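Local coordinates for gene 2 protein (Enterobacteria phage Sf6, PDB 5C12), which cuts DNA as the metal-dependent nuclease domain of the large terminase subunit, the protein that packages the viral genome, at residues V71-A75 with L92-D96; I82-D87 with L112-T116; H100-D104 with M256-A262; K131-F137 with F165-Q171. The protein carries 1 engineered substitution. One frame throughout, in Å; residues are numbered along the deposited sequence.

Interaction 1 of 4, residues V71-A75 with L92-D96; sequences VKRIA and LAIED
R73 takes hold of the D96 carboxylate side-on, through NE and NH2, and this pair is the tight heart of the contact. NH2 of R73 lies 2.7 Å from OD1 of D96, while R73 NE reaches OD2 of D96 at 3.0 Å on that oxygen's syn lone pair. The guanidinium and carboxylate planes are only 22° apart, and D96 OD2 has a second partner in the hydroxyl of Y63, so the carboxylate is held from two directions. L92 covers one face of the guanidinium with its CD2, 3.7 Å above the plane, and turns its other methyl, CD1, to the CB of A75 at 3.9 Å. Beside the arginine, K72, extended beyond CG, slides past the D96 side chain in the opposite direction; its NZ lands on the backbone O of D96, 2.7 Å away, in the carbonyl plane. Two consecutive strand residues can both send their side chains this way because K72 and R73 sit opposite S65 in a classic beta bulge. The bulge lies on strand 70-77 of the RNase H-like sheet, and the reaching side chains tie it to the C-terminal part of helix 82-95. Toward solvent the packing slackens. E95 keeps its OE2 a long 3.8 Å from R73 NH2, and two waters fill in, each accepting from the guanidinium, one from NH1 and one from NH2, and each donating to OE2 of E95. The second lies in the guanidinium plane, 2.8 Å from R73 NH2.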
loop_
_atom_site.group_PDB
_atom_site.type_symbol
_atom_site.label_atom_id
_atom_site.label_comp_id
_atom_site.label_asym_id
_atom_site.label_seq_id
_atom_site.Cartn_x
_atom_site.Cartn_y
_atom_site.Cartn_z
ATOM N N VAL A 71 -6.169 3.650 -8.055
ATOM C CA VAL A 71 -6.229 4.201 -6.694
ATOM C C VAL A 71 -7.224 5.379 -6.643
ATOM O O VAL A 71 -7.136 6.306 -7.446
ATOM C CB VAL A 71 -4.829 4.646 -6.215
ATOM C CG1 VAL A 71 -4.874 5.204 -4.783
ATOM C CG2 VAL A 71 -3.828 3.493 -6.285
ATOM N N LYS A 72 -8.182 5.328 -5.722
ATOM C CA LYS A 72 -9.254 6.314 -5.682
ATOM C C LYS A 72 -9.297 7.185 -4.421
ATOM O O LYS A 72 -9.910 8.251 -4.444
ATOM C CB LYS A 72 -10.606 5.658 -5.936
ATOM C CG LYS A 72 -11.069 4.711 -4.894
ATOM C CD LYS A 72 -12.495 4.240 -5.186
ATOM C CE LYS A 72 -12.975 3.292 -4.099
ATOM N NZ LYS A 72 -14.359 2.870 -4.413
ATOM N N ARG A 73 -8.665 6.754 -3.332
ATOM C CA ARG A 73 -8.614 7.545 -2.113
ATOM C C ARG A 73 -7.302 7.361 -1.395
ATOM O O ARG A 73 -6.801 6.238 -1.263
ATOM C CB ARG A 73 -9.767 7.212 -1.138
ATOM C CG ARG A 73 -9.915 8.247 -0.028
ATOM C CD ARG A 73 -10.881 7.875 1.059
ATOM N NE ARG A 73 -12.216 7.607 0.549
ATOM C CZ ARG A 73 -13.171 8.514 0.416
ATOM N NH1 ARG A 73 -12.940 9.777 0.726
ATOM N NH2 ARG A 73 -14.358 8.153 -0.036
ATOM N N ILE A 74 -6.742 8.477 -0.955
ATOM C CA ILE A 74 -5.599 8.521 -0.041
ATOM C C ILE A 74 -5.908 9.523 1.053
ATOM O O ILE A 74 -6.136 10.718 0.793
ATOM C CB ILE A 74 -4.296 8.968 -0.764
ATOM C CG1 ILE A 74 -3.901 8.009 -1.905
ATOM C CG2 ILE A 74 -3.186 9.174 0.228
ATOM C CD1 ILE A 74 -3.434 6.612 -1.505
ATOM N N ALA A 75 -5.991 9.063 2.296
ATOM C CA ALA A 75 -6.487 9.906 3.364
ATOM C C ALA A 75 -5.594 9.811 4.569
ATOM O O ALA A 75 -5.044 8.761 4.861
ATOM C CB ALA A 75 -7.935 9.519 3.761
ATOM N N LEU A 92 -14.417 4.793 6.202
ATOM C CA LEU A 92 -13.980 5.062 4.820
ATOM C C LEU A 92 -14.115 3.829 3.928
ATOM O O LEU A 92 -14.560 3.927 2.786
ATOM C CB LEU A 92 -12.547 5.614 4.761
ATOM C CG LEU A 92 -12.386 7.076 5.200
ATOM C CD1 LEU A 92 -10.902 7.400 5.218
ATOM C CD2 LEU A 92 -13.151 8.009 4.284
ATOM N N ALA A 93 -13.745 2.664 4.447
ATOM C CA ALA A 93 -13.852 1.439 3.676
ATOM C C ALA A 93 -15.310 1.181 3.284
ATOM O O ALA A 93 -15.615 0.777 2.154
ATOM C CB ALA A 93 -13.284 0.264 4.470
ATOM N N ILE A 94 -16.220 1.391 4.223
ATOM C CA ILE A 94 -17.624 1.281 3.910
ATOM C C ILE A 94 -18.041 2.292 2.833
ATOM O O ILE A 94 -18.717 1.928 1.865
ATOM C CB ILE A 94 -18.453 1.428 5.193
ATOM C CG1 ILE A 94 -18.204 0.210 6.080
ATOM C CG2 ILE A 94 -19.948 1.582 4.876
ATOM C CD1 ILE A 94 -18.636 0.434 7.498
ATOM N N GLU A 95 -17.637 3.548 2.994
ATOM C CA GLU A 95 -17.974 4.601 2.037
ATOM C C GLU A 95 -17.444 4.270 0.637
ATOM O O GLU A 95 -18.100 4.566 -0.375
ATOM C CB GLU A 95 -17.409 5.928 2.537
ATOM C CG GLU A 95 -17.752 7.124 1.686
ATOM C CD GLU A 95 -17.286 8.441 2.294
ATOM O OE1 GLU A 95 -16.699 8.429 3.397
ATOM O OE2 GLU A 95 -17.510 9.495 1.666
ATOM N N ASP A 96 -16.284 3.620 0.590
ATOM C CA ASP A 96 -15.623 3.289 -0.659
ATOM C C ASP A 96 -16.120 1.989 -1.285
ATOM O O ASP A 96 -15.671 1.620 -2.371
ATOM C CB ASP A 96 -14.109 3.193 -0.451
ATOM C CG ASP A 96 -13.451 4.560 -0.310
ATOM O OD1 ASP A 96 -14.045 5.545 -0.793
ATOM O OD2 ASP A 96 -12.368 4.647 0.311
HETATM O O HOH W 1 -15.496 11.285 0.976
HETATM O O HOH W 2 -16.689 9.385 -1.002
#

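Interaction 2 of 4, residues I82-D87 with L112-T116; sequences INEGAD and LRRQT
The backbone oxygen of N83 is gripped by two N-H groups that come from opposite faces of its carbonyl plane. One is the routine helical donor, N of D87; the other is NE2 of Q115, which crosses from the facing helix to a distance of 2.8 Å from N83 O. The same glutamine amide answers on its other side, where OE1 of Q115 accepts from ND2 of N83 at 2.9 Å with an N-H...O angle of 168°. Q115 thus both gives and receives against a single residue, which fixes which way round its amide sits. The two side-chain amides are not coplanar but turned 33° from each other. A chi1 of 177° swings the extended Q115 chain away from its own backbone N, and it reaches across to N83. A86 packs against it, its CB 3.8 Å from Q115 NE2. Next to this polar bridge is an apolar patch: L112 wedges both methyls in, CD1 meeting CG1 of I82 at 3.9 Å and CD2 lying 4.1 Å from CB of A86. CD2 of L112 also brushes the ND2 end of N83, so the amide is bordered by hydrocarbon. T116 turns its OG1 back to O of L112, one turn earlier, 2.7 Å away. The contact joins the N-terminal turns of helix 82-95 to the start of helix 113-119; both helices pack on strand 100-104, whose W103 meets L112 and whose Y101 touches T116 and, further along helix 82-95, A89, T90 and A93.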
loop_
_atom_site.group_PDB
_atom_site.type_symbol
_atom_site.label_atom_id
_atom_site.label_comp_id
_atom_site.label_asym_id
_atom_site.label_seq_id
_atom_site.Cartn_x
_atom_site.Cartn_y
_atom_site.Cartn_z
ATOM N N ILE A 82 -6.091 5.263 18.780
ATOM C CA ILE A 82 -6.074 4.096 17.931
ATOM C C ILE A 82 -7.475 3.623 17.568
ATOM O O ILE A 82 -7.711 3.174 16.453
ATOM C CB ILE A 82 -5.249 2.951 18.572
ATOM C CG1 ILE A 82 -5.107 1.776 17.613
ATOM C CG2 ILE A 82 -5.881 2.467 19.831
ATOM C CD1 ILE A 82 -3.865 1.831 16.805
ATOM N N ASN A 83 -8.407 3.713 18.513
ATOM C CA ASN A 83 -9.764 3.255 18.244
ATOM C C ASN A 83 -10.549 4.219 17.358
ATOM O O ASN A 83 -11.265 3.787 16.458
ATOM C CB ASN A 83 -10.495 2.965 19.555
ATOM C CG ASN A 83 -9.747 1.968 20.408
ATOM O OD1 ASN A 83 -9.204 2.318 21.453
ATOM N ND2 ASN A 83 -9.668 0.727 19.934
ATOM N N GLU A 84 -10.378 5.520 17.577
ATOM C CA GLU A 84 -10.968 6.513 16.691
ATOM C C GLU A 84 -10.420 6.343 15.277
ATOM O O GLU A 84 -11.143 6.422 14.280
ATOM C CB GLU A 84 -10.666 7.927 17.202
ATOM C CG GLU A 84 -11.357 8.250 18.509
ATOM C CD GLU A 84 -10.897 9.556 19.123
ATOM O OE1 GLU A 84 -9.716 9.913 18.965
ATOM O OE2 GLU A 84 -11.724 10.225 19.761
ATOM N N GLY A 85 -9.131 6.060 15.186
ATOM C CA GLY A 85 -8.518 5.819 13.900
ATOM C C GLY A 85 -9.128 4.629 13.155
ATOM O O GLY A 85 -9.396 4.680 11.949
ATOM N N ALA A 86 -9.369 3.532 13.865
ATOM C CA ALA A 86 -9.956 2.378 13.206
ATOM C C ALA A 86 -11.415 2.648 12.819
ATOM O O ALA A 86 -11.890 2.156 11.808
ATOM C CB ALA A 86 -9.850 1.141 14.109
ATOM N N ASP A 87 -12.130 3.412 13.627
ATOM C CA ASP A 87 -13.499 3.807 13.275
ATOM C C ASP A 87 -13.473 4.634 11.991
ATOM O O ASP A 87 -14.257 4.431 11.065
ATOM C CB ASP A 87 -14.126 4.637 14.372
ATOM C CG ASP A 87 -15.570 4.982 14.079
ATOM O OD1 ASP A 87 -16.334 4.061 13.715
ATOM O OD2 ASP A 87 -15.941 6.170 14.206
ATOM N N LEU A 112 -6.864 -4.668 17.089
ATOM C CA LEU A 112 -8.014 -4.028 16.450
ATOM C C LEU A 112 -9.001 -4.961 15.746
ATOM O O LEU A 112 -9.980 -4.492 15.170
ATOM C CB LEU A 112 -7.524 -2.996 15.428
ATOM C CG LEU A 112 -6.838 -1.785 16.052
ATOM C CD1 LEU A 112 -6.276 -0.878 14.960
ATOM C CD2 LEU A 112 -7.810 -1.023 16.920
ATOM N N ARG A 113 -8.819 -6.275 15.796
ATOM C CA ARG A 113 -9.693 -7.121 14.991
ATOM C C ARG A 113 -11.142 -7.080 15.477
ATOM O O ARG A 113 -12.041 -7.007 14.663
ATOM C CB ARG A 113 -9.227 -8.575 14.885
ATOM C CG ARG A 113 -10.125 -9.334 13.920
ATOM C CD ARG A 113 -9.748 -10.775 13.599
ATOM N NE ARG A 113 -10.613 -11.244 12.512
ATOM C CZ ARG A 113 -10.398 -10.994 11.221
ATOM N NH1 ARG A 113 -9.306 -10.373 10.847
ATOM N NH2 ARG A 113 -11.248 -11.424 10.306
ATOM N N ARG A 114 -11.383 -7.124 16.784
ATOM C CA ARG A 114 -12.762 -7.101 17.257
ATOM C C ARG A 114 -13.492 -5.835 16.792
ATOM O O ARG A 114 -14.601 -5.899 16.265
ATOM C CB ARG A 114 -12.811 -7.222 18.786
ATOM C CG ARG A 114 -14.177 -7.022 19.344
ATOM C CD ARG A 114 -14.157 -6.998 20.894
ATOM N NE ARG A 114 -14.915 -5.830 21.298
ATOM C CZ ARG A 114 -14.428 -4.803 21.973
ATOM N NH1 ARG A 114 -13.182 -4.812 22.437
ATOM N NH2 ARG A 114 -15.225 -3.796 22.283
ATOM N N GLN A 115 -12.859 -4.678 16.957
ATOM C CA GLN A 115 -13.492 -3.432 16.572
ATOM C C GLN A 115 -13.715 -3.401 15.074
ATOM O O GLN A 115 -14.735 -2.920 14.583
ATOM C CB GLN A 115 -12.639 -2.241 16.993
ATOM C CG GLN A 115 -13.224 -0.915 16.560
ATOM C CD GLN A 115 -12.359 0.260 16.951
ATOM O OE1 GLN A 115 -11.337 0.104 17.630
ATOM N NE2 GLN A 115 -12.782 1.453 16.551
ATOM N N THR A 116 -12.741 -3.903 14.338
ATOM C CA THR A 116 -12.833 -3.909 12.893
ATOM C C THR A 116 -13.975 -4.783 12.411
ATOM O O THR A 116 -14.777 -4.357 11.573
ATOM C CB THR A 116 -11.514 -4.350 12.287
ATOM O OG1 THR A 116 -10.490 -3.440 12.703
ATOM C CG2 THR A 116 -11.594 -4.391 10.795
#

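Interaction 3 of 4, residues H100-D104 with M256-A262; sequences HYLWD and MCMHCPA. With MG (magnesium ion), chain B.
Strand 100-104 belongs to the central sheet of the RNase H-like nuclease fold and carries a metal ligand, D104, at its C-terminal end; the segment from the end of helix 249-256 runs along one side of it to A262. OD2 of D104 binds a magnesium ion at 2.0 Å, with two waters on the same ion, while OD1 is held by the backbone N of D106. Next to the metal ligand, M256 rests its SD 3.7 Å from the backbone N of D104. The chain bends at chi3 (-74°), which leaves CE as well as SD alongside CB of D104. M256 also lies close to D52 and D252, which hold magnesium too. Midway, L102 sets its two methyls against the carbonyl oxygens at the two ends of the type I turn from M256 to H259: CD1 of L102 is 3.6 Å from O of H259, and CD2 is 3.8 Å from O of M256. At the far end C260 SG and P261 CG both approach the H100 ring obliquely from the same side, SG 3.5 Å from H100 CD2 and P261 CG 3.6 Å from H100 ND1. ND1 of H100 is hydrogen-bonded to the hydroxyl of T126. The segments meet by van der Waals packing, with no directed polar bond between them, so shape sets their fit; the price is the carbonyl of H259, buried against L102 with no polar partner in the model.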
loop_
_atom_site.group_PDB
_atom_site.type_symbol
_atom_site.label_atom_id
_atom_site.label_comp_id
_atom_site.label_asym_id
_atom_site.label_seq_id
_atom_site.Cartn_x
_atom_site.Cartn_y
_atom_site.Cartn_z
ATOM N N HIS A 100 -12.540 -5.776 0.503
ATOM C CA HIS A 100 -11.484 -6.253 1.380
ATOM C C HIS A 100 -10.846 -5.081 2.083
ATOM O O HIS A 100 -10.524 -4.079 1.459
ATOM C CB HIS A 100 -10.423 -6.990 0.568
ATOM C CG HIS A 100 -10.971 -8.077 -0.292
ATOM N ND1 HIS A 100 -11.406 -9.280 0.216
ATOM C CD2 HIS A 100 -11.152 -8.148 -1.633
ATOM C CE1 HIS A 100 -11.831 -10.044 -0.775
ATOM N NE2 HIS A 100 -11.682 -9.383 -1.908
ATOM N N TYR A 101 -10.612 -5.227 3.373
ATOM C CA TYR A 101 -9.950 -4.228 4.193
ATOM C C TYR A 101 -8.791 -4.893 4.903
ATOM O O TYR A 101 -8.959 -5.983 5.465
ATOM C CB TYR A 101 -10.913 -3.710 5.228
ATOM C CG TYR A 101 -10.359 -2.813 6.286
ATOM C CD1 TYR A 101 -9.981 -3.307 7.512
ATOM C CD2 TYR A 101 -10.297 -1.428 6.095
ATOM C CE1 TYR A 101 -9.512 -2.489 8.500
ATOM C CE2 TYR A 101 -9.833 -0.598 7.081
ATOM C CZ TYR A 101 -9.437 -1.136 8.291
ATOM O OH TYR A 101 -8.999 -0.346 9.327
ATOM N N LEU A 102 -7.640 -4.236 4.881
ATOM C CA LEU A 102 -6.468 -4.671 5.629
ATOM C C LEU A 102 -6.025 -3.585 6.584
ATOM O O LEU A 102 -6.295 -2.397 6.365
ATOM C CB LEU A 102 -5.313 -5.027 4.700
ATOM C CG LEU A 102 -5.611 -6.067 3.617
ATOM C CD1 LEU A 102 -6.034 -5.356 2.340
ATOM C CD2 LEU A 102 -4.389 -6.937 3.349
ATOM N N TRP A 103 -5.343 -3.973 7.659
ATOM C CA TRP A 103 -4.712 -2.984 8.505
ATOM C C TRP A 103 -3.440 -3.547 9.092
ATOM O O TRP A 103 -3.300 -4.768 9.218
ATOM C CB TRP A 103 -5.661 -2.509 9.614
ATOM C CG TRP A 103 -5.705 -3.407 10.819
ATOM C CD1 TRP A 103 -5.044 -3.219 11.994
ATOM C CD2 TRP A 103 -6.457 -4.623 10.971
ATOM N NE1 TRP A 103 -5.321 -4.248 12.865
ATOM C CE2 TRP A 103 -6.178 -5.124 12.253
ATOM C CE3 TRP A 103 -7.308 -5.343 10.134
ATOM C CZ2 TRP A 103 -6.741 -6.304 12.729
ATOM C CZ3 TRP A 103 -7.843 -6.524 10.592
ATOM C CH2 TRP A 103 -7.571 -6.988 11.885
ATOM N N ASP A 104 -2.521 -2.665 9.459
ATOM C CA ASP A 104 -1.248 -3.065 10.025
ATOM C C ASP A 104 -1.438 -3.485 11.470
ATOM O O ASP A 104 -1.798 -2.688 12.329
ATOM C CB ASP A 104 -0.243 -1.917 9.923
ATOM C CG ASP A 104 1.091 -2.226 10.555
ATOM O OD1 ASP A 104 1.378 -3.394 10.887
ATOM O OD2 ASP A 104 1.875 -1.274 10.740
ATOM N N MET A 256 -0.111 -1.896 1.609
ATOM C CA MET A 256 -0.918 -3.004 2.105
ATOM C C MET A 256 -2.068 -3.361 1.177
ATOM O O MET A 256 -2.466 -4.516 1.064
ATOM C CB MET A 256 -1.400 -2.725 3.538
ATOM C CG MET A 256 -0.256 -2.738 4.523
ATOM S SD MET A 256 -0.775 -2.496 6.250
ATOM C CE MET A 256 -1.164 -0.752 6.224
ATOM N N CYS A 257 -2.609 -2.358 0.512
ATOM C CA CYS A 257 -3.634 -2.541 -0.510
ATOM C C CYS A 257 -3.234 -3.412 -1.682
ATOM O O CYS A 257 -4.089 -3.838 -2.445
ATOM C CB CYS A 257 -4.009 -1.193 -1.112
ATOM S SG CYS A 257 -5.121 -0.350 -0.094
ATOM N N MET A 258 -1.932 -3.615 -1.871
ATOM C CA MET A 258 -1.441 -4.454 -2.940
ATOM C C MET A 258 -1.745 -5.896 -2.713
ATOM O O MET A 258 -1.723 -6.672 -3.640
ATOM C CB MET A 258 0.080 -4.300 -3.112
ATOM C CG MET A 258 0.521 -2.875 -3.423
ATOM S SD MET A 258 -0.009 -2.338 -5.074
ATOM C CE MET A 258 -1.463 -1.379 -4.702
ATOM N N HIS A 259 -2.061 -6.261 -1.465
ATOM C CA HIS A 259 -2.355 -7.643 -1.183
ATOM C C HIS A 259 -3.859 -7.763 -1.204
ATOM O O HIS A 259 -4.533 -7.125 -0.388
ATOM C CB HIS A 259 -1.788 -8.021 0.176
ATOM C CG HIS A 259 -2.059 -9.433 0.571
ATOM N ND1 HIS A 259 -2.044 -10.477 -0.327
ATOM C CD2 HIS A 259 -2.363 -9.969 1.774
ATOM C CE1 HIS A 259 -2.320 -11.600 0.308
ATOM N NE2 HIS A 259 -2.517 -11.320 1.583
ATOM N N CYS A 260 -4.389 -8.515 -2.167
ATOM C CA CYS A 260 -5.812 -8.839 -2.161
ATOM C C CYS A 260 -6.005 -10.235 -1.569
ATOM O O CYS A 260 -5.705 -11.236 -2.212
ATOM C CB CYS A 260 -6.416 -8.761 -3.563
ATOM S SG CYS A 260 -8.225 -8.744 -3.536
ATOM N N PRO A 261 -6.505 -10.303 -0.323
ATOM C CA PRO A 261 -6.562 -11.519 0.503
ATOM C C PRO A 261 -7.156 -12.784 -0.129
ATOM O O PRO A 261 -6.553 -13.849 0.010
ATOM C CB PRO A 261 -7.413 -11.088 1.710
ATOM C CG PRO A 261 -8.001 -9.777 1.348
ATOM C CD PRO A 261 -7.049 -9.142 0.395
ATOM N N ALA A 262 -8.311 -12.692 -0.780
ATOM C CA ALA A 262 -8.961 -13.888 -1.324
ATOM C C ALA A 262 -10.133 -13.518 -2.228
ATOM O O ALA A 262 -10.951 -14.368 -2.578
ATOM C CB ALA A 262 -9.434 -14.819 -0.189
HETATM MG MG MG B . 2.458 0.648 10.504
HETATM O O HOH W 3 2.956 0.230 8.706
HETATM O O HOH W 4 2.757 2.277 10.825
#

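Interaction 4 of 4, residues K131-F137 with F165-Q171; sequences KGSESPF and FRNKRAQ
F165 meets P136 first: CG of the proline ring rests 3.9 Å from CB of F165, while the phenyl ring leads away and lays one face over CA of Q171. R166 adds its carbonyl oxygen against CD of P136 and sends its guanidinium off to E232. N167 is the N-cap of the helix that follows. Its CG sits between backbone N and carbonyl carbon (chi1 53°), which brings OD1 round to accept from N of A170 at 3.1 Å, and a water links its ND2 to O of S133. N of K168 donates to O of E134 at 2.9 Å, and N of R169 to O of G132 at 3.0 Å. Two loop carbonyls and the N167 cap thus take up the first three amides of the helix. K168 bends at chi4 (74°), so that NZ grips two oxygens, O of S135 at 2.8 Å and OE1 of E134 at 2.9 Å, the latter a salt bridge. R169 lays its CB over G132; its guanidinium goes on to O of M234 and lies beside the metal ligand D252, with a long, weak ion pair from NH1 to OD1. Q171, extended, closes the contact: OE1 accepts from N of F137 at 2.8 Å, and NE2 donates to O of F137 at 3.0 Å. The loop leaving strand 126-130 is thereby fastened to the start of helix 168-189, with I161 of helix 161-164 against P136 and Q171, and the ring of F137 meeting that of H259.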
loop_
_atom_site.group_PDB
_atom_site.type_symbol
_atom_site.label_atom_id
_atom_site.label_comp_id
_atom_site.label_asym_id
_atom_site.label_seq_id
_atom_site.Cartn_x
_atom_site.Cartn_y
_atom_site.Cartn_z
ATOM N N LYS A 131 0.772 -8.180 8.622
ATOM C CA LYS A 131 1.976 -8.135 9.437
ATOM C C LYS A 131 3.181 -8.200 8.511
ATOM O O LYS A 131 3.540 -9.267 8.008
ATOM C CB LYS A 131 2.007 -9.288 10.438
ATOM C CG LYS A 131 0.900 -9.216 11.520
ATOM C CD LYS A 131 0.853 -10.468 12.391
ATOM C CE LYS A 131 2.161 -10.709 13.120
ATOM N NZ LYS A 131 2.462 -9.629 14.094
ATOM N N GLY A 132 3.797 -7.042 8.330
ATOM C CA GLY A 132 4.860 -6.848 7.369
ATOM C C GLY A 132 6.084 -7.690 7.666
ATOM O O GLY A 132 6.877 -7.957 6.761
ATOM N N SER A 133 6.248 -8.073 8.929
ATOM C CA SER A 133 7.407 -8.837 9.362
ATOM C C SER A 133 7.289 -10.321 9.052
ATOM O O SER A 133 8.272 -11.048 9.162
ATOM C CB SER A 133 7.635 -8.663 10.856
ATOM O OG SER A 133 6.521 -9.131 11.588
ATOM N N GLU A 134 6.104 -10.778 8.674
ATOM C CA GLU A 134 5.931 -12.193 8.328
ATOM C C GLU A 134 6.701 -12.547 7.068
ATOM O O GLU A 134 6.946 -11.694 6.224
ATOM C CB GLU A 134 4.463 -12.520 8.081
ATOM C CG GLU A 134 3.619 -12.567 9.334
ATOM C CD GLU A 134 2.153 -12.801 9.037
ATOM O OE1 GLU A 134 1.756 -12.796 7.854
ATOM O OE2 GLU A 134 1.398 -12.991 10.021
ATOM N N SER A 135 7.063 -13.820 6.929
ATOM C CA SER A 135 7.561 -14.321 5.658
ATOM C C SER A 135 6.565 -14.019 4.556
ATOM O O SER A 135 5.372 -13.849 4.815
ATOM C CB SER A 135 7.801 -15.830 5.730
ATOM O OG SER A 135 8.877 -16.118 6.599
ATOM N N PRO A 136 7.045 -13.958 3.309
ATOM C CA PRO A 136 6.174 -13.544 2.212
ATOM C C PRO A 136 4.999 -14.476 1.989
ATOM O O PRO A 136 5.021 -15.666 2.308
ATOM C CB PRO A 136 7.107 -13.559 0.998
ATOM C CG PRO A 136 8.471 -13.400 1.592
ATOM C CD PRO A 136 8.439 -14.114 2.876
ATOM N N PHE A 137 3.952 -13.883 1.430
ATOM C CA PHE A 137 2.779 -14.624 1.011
ATOM C C PHE A 137 3.193 -15.538 -0.126
ATOM O O PHE A 137 3.921 -15.128 -1.034
ATOM C CB PHE A 137 1.693 -13.627 0.577
ATOM C CG PHE A 137 0.487 -14.267 -0.039
ATOM C CD1 PHE A 137 0.332 -14.285 -1.416
ATOM C CD2 PHE A 137 -0.498 -14.827 0.749
ATOM C CE1 PHE A 137 -0.780 -14.871 -1.994
ATOM C CE2 PHE A 137 -1.618 -15.412 0.172
ATOM C CZ PHE A 137 -1.750 -15.433 -1.199
ATOM N N PHE A 165 12.278 -12.119 -1.413
ATOM C CA PHE A 165 11.815 -11.115 -0.452
ATOM C C PHE A 165 11.991 -11.606 0.972
ATOM O O PHE A 165 11.669 -12.750 1.278
ATOM C CB PHE A 165 10.336 -10.825 -0.642
ATOM C CG PHE A 165 9.995 -10.324 -2.007
ATOM C CD1 PHE A 165 10.402 -9.062 -2.423
ATOM C CD2 PHE A 165 9.271 -11.116 -2.882
ATOM C CE1 PHE A 165 10.090 -8.615 -3.679
ATOM C CE2 PHE A 165 8.941 -10.655 -4.137
ATOM C CZ PHE A 165 9.359 -9.412 -4.539
ATOM N N ARG A 166 12.513 -10.759 1.846
ATOM C CA ARG A 166 12.623 -11.174 3.239
ATOM C C ARG A 166 11.253 -11.403 3.854
ATOM O O ARG A 166 11.022 -12.407 4.534
ATOM C CB ARG A 166 13.407 -10.172 4.095
ATOM C CG ARG A 166 13.389 -10.592 5.574
ATOM C CD ARG A 166 14.332 -9.841 6.462
ATOM N NE ARG A 166 14.409 -10.503 7.769
ATOM C CZ ARG A 166 15.287 -10.211 8.721
ATOM N NH1 ARG A 166 16.191 -9.260 8.544
ATOM N NH2 ARG A 166 15.263 -10.885 9.863
ATOM N N ASN A 167 10.339 -10.481 3.612
ATOM C CA ASN A 167 9.081 -10.460 4.346
ATOM C C ASN A 167 7.992 -9.773 3.546
ATOM O O ASN A 167 8.231 -9.323 2.426
ATOM C CB ASN A 167 9.275 -9.798 5.724
ATOM C CG ASN A 167 9.932 -8.429 5.644
ATOM O OD1 ASN A 167 9.773 -7.685 4.655
ATOM N ND2 ASN A 167 10.659 -8.076 6.696
ATOM N N LYS A 168 6.776 -9.748 4.094
ATOM C CA LYS A 168 5.646 -9.174 3.386
ATOM C C LYS A 168 5.801 -7.685 3.108
ATOM O O LYS A 168 5.367 -7.202 2.059
ATOM C CB LYS A 168 4.336 -9.421 4.162
ATOM C CG LYS A 168 3.844 -10.846 4.053
ATOM C CD LYS A 168 2.522 -11.045 4.803
ATOM C CE LYS A 168 1.924 -12.406 4.519
ATOM N NZ LYS A 168 2.663 -13.472 5.220
ATOM N N ARG A 169 6.420 -6.948 4.023
ATOM C CA ARG A 169 6.627 -5.522 3.811
ATOM C C ARG A 169 7.419 -5.337 2.503
ATOM O O ARG A 169 7.079 -4.507 1.661
ATOM C CB ARG A 169 7.388 -4.899 4.991
ATOM C CG ARG A 169 7.802 -3.437 4.800
ATOM C CD ARG A 169 8.420 -2.895 6.112
ATOM N NE ARG A 169 8.946 -1.527 5.998
ATOM C CZ ARG A 169 8.203 -0.427 6.062
ATOM N NH1 ARG A 169 6.883 -0.501 6.225
ATOM N NH2 ARG A 169 8.784 0.763 5.960
ATOM N N ALA A 170 8.488 -6.096 2.324
ATOM C CA ALA A 170 9.268 -5.991 1.099
ATOM C C ALA A 170 8.492 -6.503 -0.097
ATOM O O ALA A 170 8.492 -5.882 -1.159
ATOM C CB ALA A 170 10.585 -6.730 1.233
ATOM N N GLN A 171 7.843 -7.641 0.053
ATOM C CA GLN A 171 7.083 -8.224 -1.045
ATOM C C GLN A 171 6.053 -7.251 -1.608
ATOM O O GLN A 171 5.965 -7.049 -2.820
ATOM C CB GLN A 171 6.385 -9.487 -0.565
ATOM C CG GLN A 171 5.482 -10.155 -1.576
ATOM C CD GLN A 171 4.870 -11.397 -1.003
ATOM O OE1 GLN A 171 4.593 -11.468 0.195
ATOM N NE2 GLN A 171 4.670 -12.390 -1.846
HETATM O O HOH W 5 10.898 -10.006 8.920
#

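In the fold
From the N terminus, interaction 1 closes the first loop, bringing the end of helix 82-95 back to strand 70-77. Interaction 2 starts at the beginning of that helix and closes at helix 113-119, so its segments alternate with those of interaction 1. It crosses interaction 3 as well, because strand 100-104 lies between its two helices; Y101 packs on interactions 1 and 2, W103 on interaction 2. Interaction 3 spans the longest reach, from strand 100-104 to the end of the modelled chain, and interaction 4 lies wholly within that span, tying the loop after strand 126-130 to helix 168-189. Interactions 3 and 4 touch, whereas interactions 1 and 4 lie on opposite sides of the domain centre.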